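Local coordinates for protein 6-phosphogluconate dehydrogenase, NAD-binding (Mycolicibacterium smegmatis MC2 155, PDB 6SMT) that reduces imines to amines with S-enantioselectivity, using bound NADPH as the likely hydride donor, at residues 14-19 and 70-75. Residues are numbered along the deposited sequence; the frame is centred on the assembly and turned at random.
Sequences TVLGLG and ALVNVV. With NDP (NADPH dihydro-nicotinamide-adenine-dinucleotide phosphate), chain L.
Thr14-Leu16 and Ala70-Val72 run as parallel neighbours in the sheet, their axes 4.7 Å apart and inclined by 18°. Three nearly straight hydrogen bonds join them: Leu71 N to Thr14 O (2.8 Å), Leu71 O back to Leu16 N, and Asn73 N to Leu16 O, the last just past the paired strands. On one face, Leu16 CD1 lies against Ala70 CB at 3.9 Å and near Val72 CG2, under helices 60-65 and 77-87. Val15 and Leu71 point to the opposite face, where helix 20-31 covers Val15.

Beyond the strands the segments part around the cofactor. Val74 CG1, anti to its carbonyl carbon (chi1 -68°), packs on Gly17 CA at 3.7 Å and also touches O4B of the adenosine ribose of NADPH. Gly17, with no side chain, lets its CA sit directly against Asn73 O and this methyl. In Asn73, chi1 of -176° carries the amide toward the cofactor, where ND2 makes a weak bond (3.0 Å) to O4D of the nicotinamide ribose; Leu99 O is its stronger partner. A water 2.9 Å from Asn73 O sits between that carbonyl, Gly19 N and O1N of the nicotinamide-side phosphate. Gly19 occupies the N-cap position of helix 20-31, whose N-terminal dipole would be expected to stabilise the phosphate charge. Gly17 and Gly19 fit the first two glycines of a GxGxxG loop, and cofactor binding at the carboxyl ends of two adjacent parallel strands is characteristic of the Rossmann fold.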
loop_
_atom_site.group_PDB
_atom_site.type_symbol
_atom_site.label_atom_id
_atom_site.label_comp_id
_atom_site.label_asym_id
_atom_site.label_seq_id
_atom_site.Cartn_x
_atom_site.Cartn_y
_atom_site.Cartn_z
ATOM N N THR B 14 5.013 -0.719 34.651
ATOM C CA THR B 14 5.372 0.681 34.467
ATOM C C THR B 14 5.382 0.994 32.975
ATOM O O THR B 14 5.878 0.175 32.185
ATOM C CB THR B 14 6.728 1.043 35.041
ATOM O OG1 THR B 14 6.573 0.941 36.468
ATOM C CG2 THR B 14 7.190 2.437 34.718
ATOM N N VAL B 15 4.794 2.104 32.576
ATOM C CA VAL B 15 4.935 2.646 31.203
ATOM C C VAL B 15 5.756 3.906 31.290
ATOM O O VAL B 15 5.389 4.839 31.974
ATOM C CB VAL B 15 3.586 2.888 30.526
ATOM C CG1 VAL B 15 3.806 3.358 29.111
ATOM C CG2 VAL B 15 2.734 1.636 30.519
ATOM N N LEU B 16 6.852 3.977 30.554
ATOM C CA LEU B 16 7.732 5.143 30.377
ATOM C C LEU B 16 7.511 5.645 28.949
ATOM O O LEU B 16 7.852 4.926 27.989
ATOM C CB LEU B 16 9.194 4.826 30.653
ATOM C CG LEU B 16 9.459 4.258 32.044
ATOM C CD1 LEU B 16 9.651 2.780 32.050
ATOM C CD2 LEU B 16 10.660 4.910 32.751
ATOM N N GLY B 17 6.984 6.841 28.836
ATOM C CA GLY B 17 6.649 7.467 27.588
ATOM C C GLY B 17 5.151 7.543 27.405
ATOM O O GLY B 17 4.457 6.507 27.381
ATOM N N LEU B 18 4.607 8.776 27.426
ATOM C CA LEU B 18 3.168 9.056 27.447
ATOM C C LEU B 18 2.799 9.907 26.257
ATOM O O LEU B 18 1.894 10.801 26.376
ATOM C CB LEU B 18 2.708 9.628 28.821
ATOM C CG LEU B 18 3.048 8.776 30.011
ATOM C CD1 LEU B 18 2.574 9.482 31.296
ATOM C CD2 LEU B 18 2.405 7.396 29.931
ATOM N N GLY B 19 3.392 9.691 25.095
ATOM C CA GLY B 19 2.771 10.132 23.842
ATOM C C GLY B 19 1.507 9.339 23.585
ATOM O O GLY B 19 1.071 8.591 24.414
ATOM N N ALA B 70 8.623 -3.124 32.966
ATOM C CA ALA B 70 8.674 -1.753 32.483
ATOM C C ALA B 70 8.603 -1.732 30.940
ATOM O O ALA B 70 9.383 -2.463 30.338
ATOM C CB ALA B 70 9.877 -0.988 32.917
ATOM N N LEU B 71 7.644 -1.002 30.389
ATOM C CA LEU B 71 7.521 -0.822 28.936
ATOM C C LEU B 71 8.048 0.544 28.578
ATOM O O LEU B 71 7.610 1.553 29.227
ATOM C CB LEU B 71 6.057 -0.930 28.501
ATOM C CG LEU B 71 5.316 -2.131 29.030
ATOM C CD1 LEU B 71 3.887 -2.148 28.474
ATOM C CD2 LEU B 71 6.002 -3.435 28.739
ATOM N N VAL B 72 8.956 0.674 27.616
ATOM C CA VAL B 72 9.522 1.963 27.205
ATOM C C VAL B 72 9.042 2.320 25.792
ATOM O O VAL B 72 9.390 1.639 24.842
ATOM C CB VAL B 72 11.042 2.003 27.321
ATOM C CG1 VAL B 72 11.497 3.409 27.108
ATOM C CG2 VAL B 72 11.556 1.404 28.640
ATOM N N ASN B 73 8.146 3.294 25.705
ATOM C CA ASN B 73 7.408 3.607 24.463
ATOM C C ASN B 73 7.650 5.058 24.098
ATOM O O ASN B 73 6.824 5.920 24.477
ATOM C CB ASN B 73 5.948 3.231 24.617
ATOM C CG ASN B 73 5.136 3.441 23.359
ATOM O OD1 ASN B 73 4.257 4.313 23.333
ATOM N ND2 ASN B 73 5.467 2.699 22.294
ATOM N N VAL B 74 8.757 5.339 23.438
ATOM C CA VAL B 74 9.189 6.693 23.091
ATOM C C VAL B 74 9.646 6.710 21.635
ATOM O O VAL B 74 9.627 5.681 20.962
ATOM C CB VAL B 74 10.245 7.188 24.085
ATOM C CG1 VAL B 74 9.661 7.397 25.467
ATOM C CG2 VAL B 74 11.439 6.283 24.116
ATOM N N VAL B 75 10.097 7.851 21.168
ATOM C CA VAL B 75 10.291 8.045 19.706
ATOM C C VAL B 75 11.344 7.100 19.163
ATOM O O VAL B 75 11.094 6.538 18.105
ATOM C CB VAL B 75 10.605 9.505 19.384
ATOM C CG1 VAL B 75 11.919 9.954 19.989
ATOM C CG2 VAL B 75 10.611 9.686 17.853
HETATM P PA NDP L . 6.488 9.536 19.508
HETATM O O1A NDP L . 7.169 8.535 18.621
HETATM O O2A NDP L . 6.110 10.882 18.973
HETATM O O5B NDP L . 7.346 9.692 20.832
HETATM C C5B NDP L . 6.862 10.625 21.814
HETATM C C4B NDP L . 7.302 10.151 23.176
HETATM O O4B NDP L . 8.754 10.073 23.253
HETATM C C3B NDP L . 6.888 11.136 24.287
HETATM O O3B NDP L . 6.634 10.452 25.500
HETATM C C2B NDP L . 8.134 11.988 24.399
HETATM O O2B NDP L . 8.352 12.691 25.618
HETATM C C1B NDP L . 9.170 10.882 24.339
HETATM N N9A NDP L . 10.530 11.340 24.078
HETATM C C8A NDP L . 11.041 11.880 22.921
HETATM N N7A NDP L . 12.319 12.168 23.017
HETATM C C5A NDP L . 12.675 11.815 24.309
HETATM C C6A NDP L . 13.876 11.912 25.057
HETATM N N6A NDP L . 15.037 12.320 24.552
HETATM N N1A NDP L . 13.841 11.483 26.338
HETATM C C2A NDP L . 12.701 11.018 26.856
HETATM N N3A NDP L . 11.510 10.905 26.258
HETATM C C4A NDP L . 11.560 11.339 24.993
HETATM O O3 NDP L . 5.137 8.971 20.161
HETATM P PN NDP L . 4.113 7.812 19.963
HETATM O O1N NDP L . 3.407 7.639 21.232
HETATM O O2N NDP L . 3.302 8.085 18.747
HETATM O O5D NDP L . 4.991 6.516 19.597
HETATM C C5D NDP L . 5.858 5.929 20.561
HETATM C C4D NDP L . 6.555 4.783 19.869
HETATM O O4D NDP L . 5.543 3.812 19.498
HETATM C C3D NDP L . 7.334 5.130 18.593
HETATM O O3D NDP L . 8.581 4.452 18.508
HETATM C C2D NDP L . 6.401 4.650 17.496
HETATM O O2D NDP L . 7.028 4.291 16.268
HETATM C C1D NDP L . 5.693 3.474 18.117
HETATM N N1N NDP L . 4.347 3.222 17.568
HETATM C C2N NDP L . 3.411 4.222 17.539
HETATM C C3N NDP L . 2.199 4.044 16.963
HETATM C C7N NDP L . 1.178 5.110 16.910
HETATM O O7N NDP L . 0.121 4.824 16.303
HETATM N N7N NDP L . 1.351 6.284 17.495
HETATM C C4N NDP L . 1.872 2.784 16.326
HETATM C C5N NDP L . 2.870 1.740 16.438
HETATM C C6N NDP L . 4.013 1.945 17.053
HETATM P P2B NDP L . 7.578 14.112 25.794
HETATM O O1X NDP L . 8.297 14.741 27.026
HETATM O O2X NDP L . 7.858 14.917 24.528
HETATM O O3X NDP L . 6.131 13.895 25.981
HETATM O O HOH W 1 4.338 7.364 23.842
#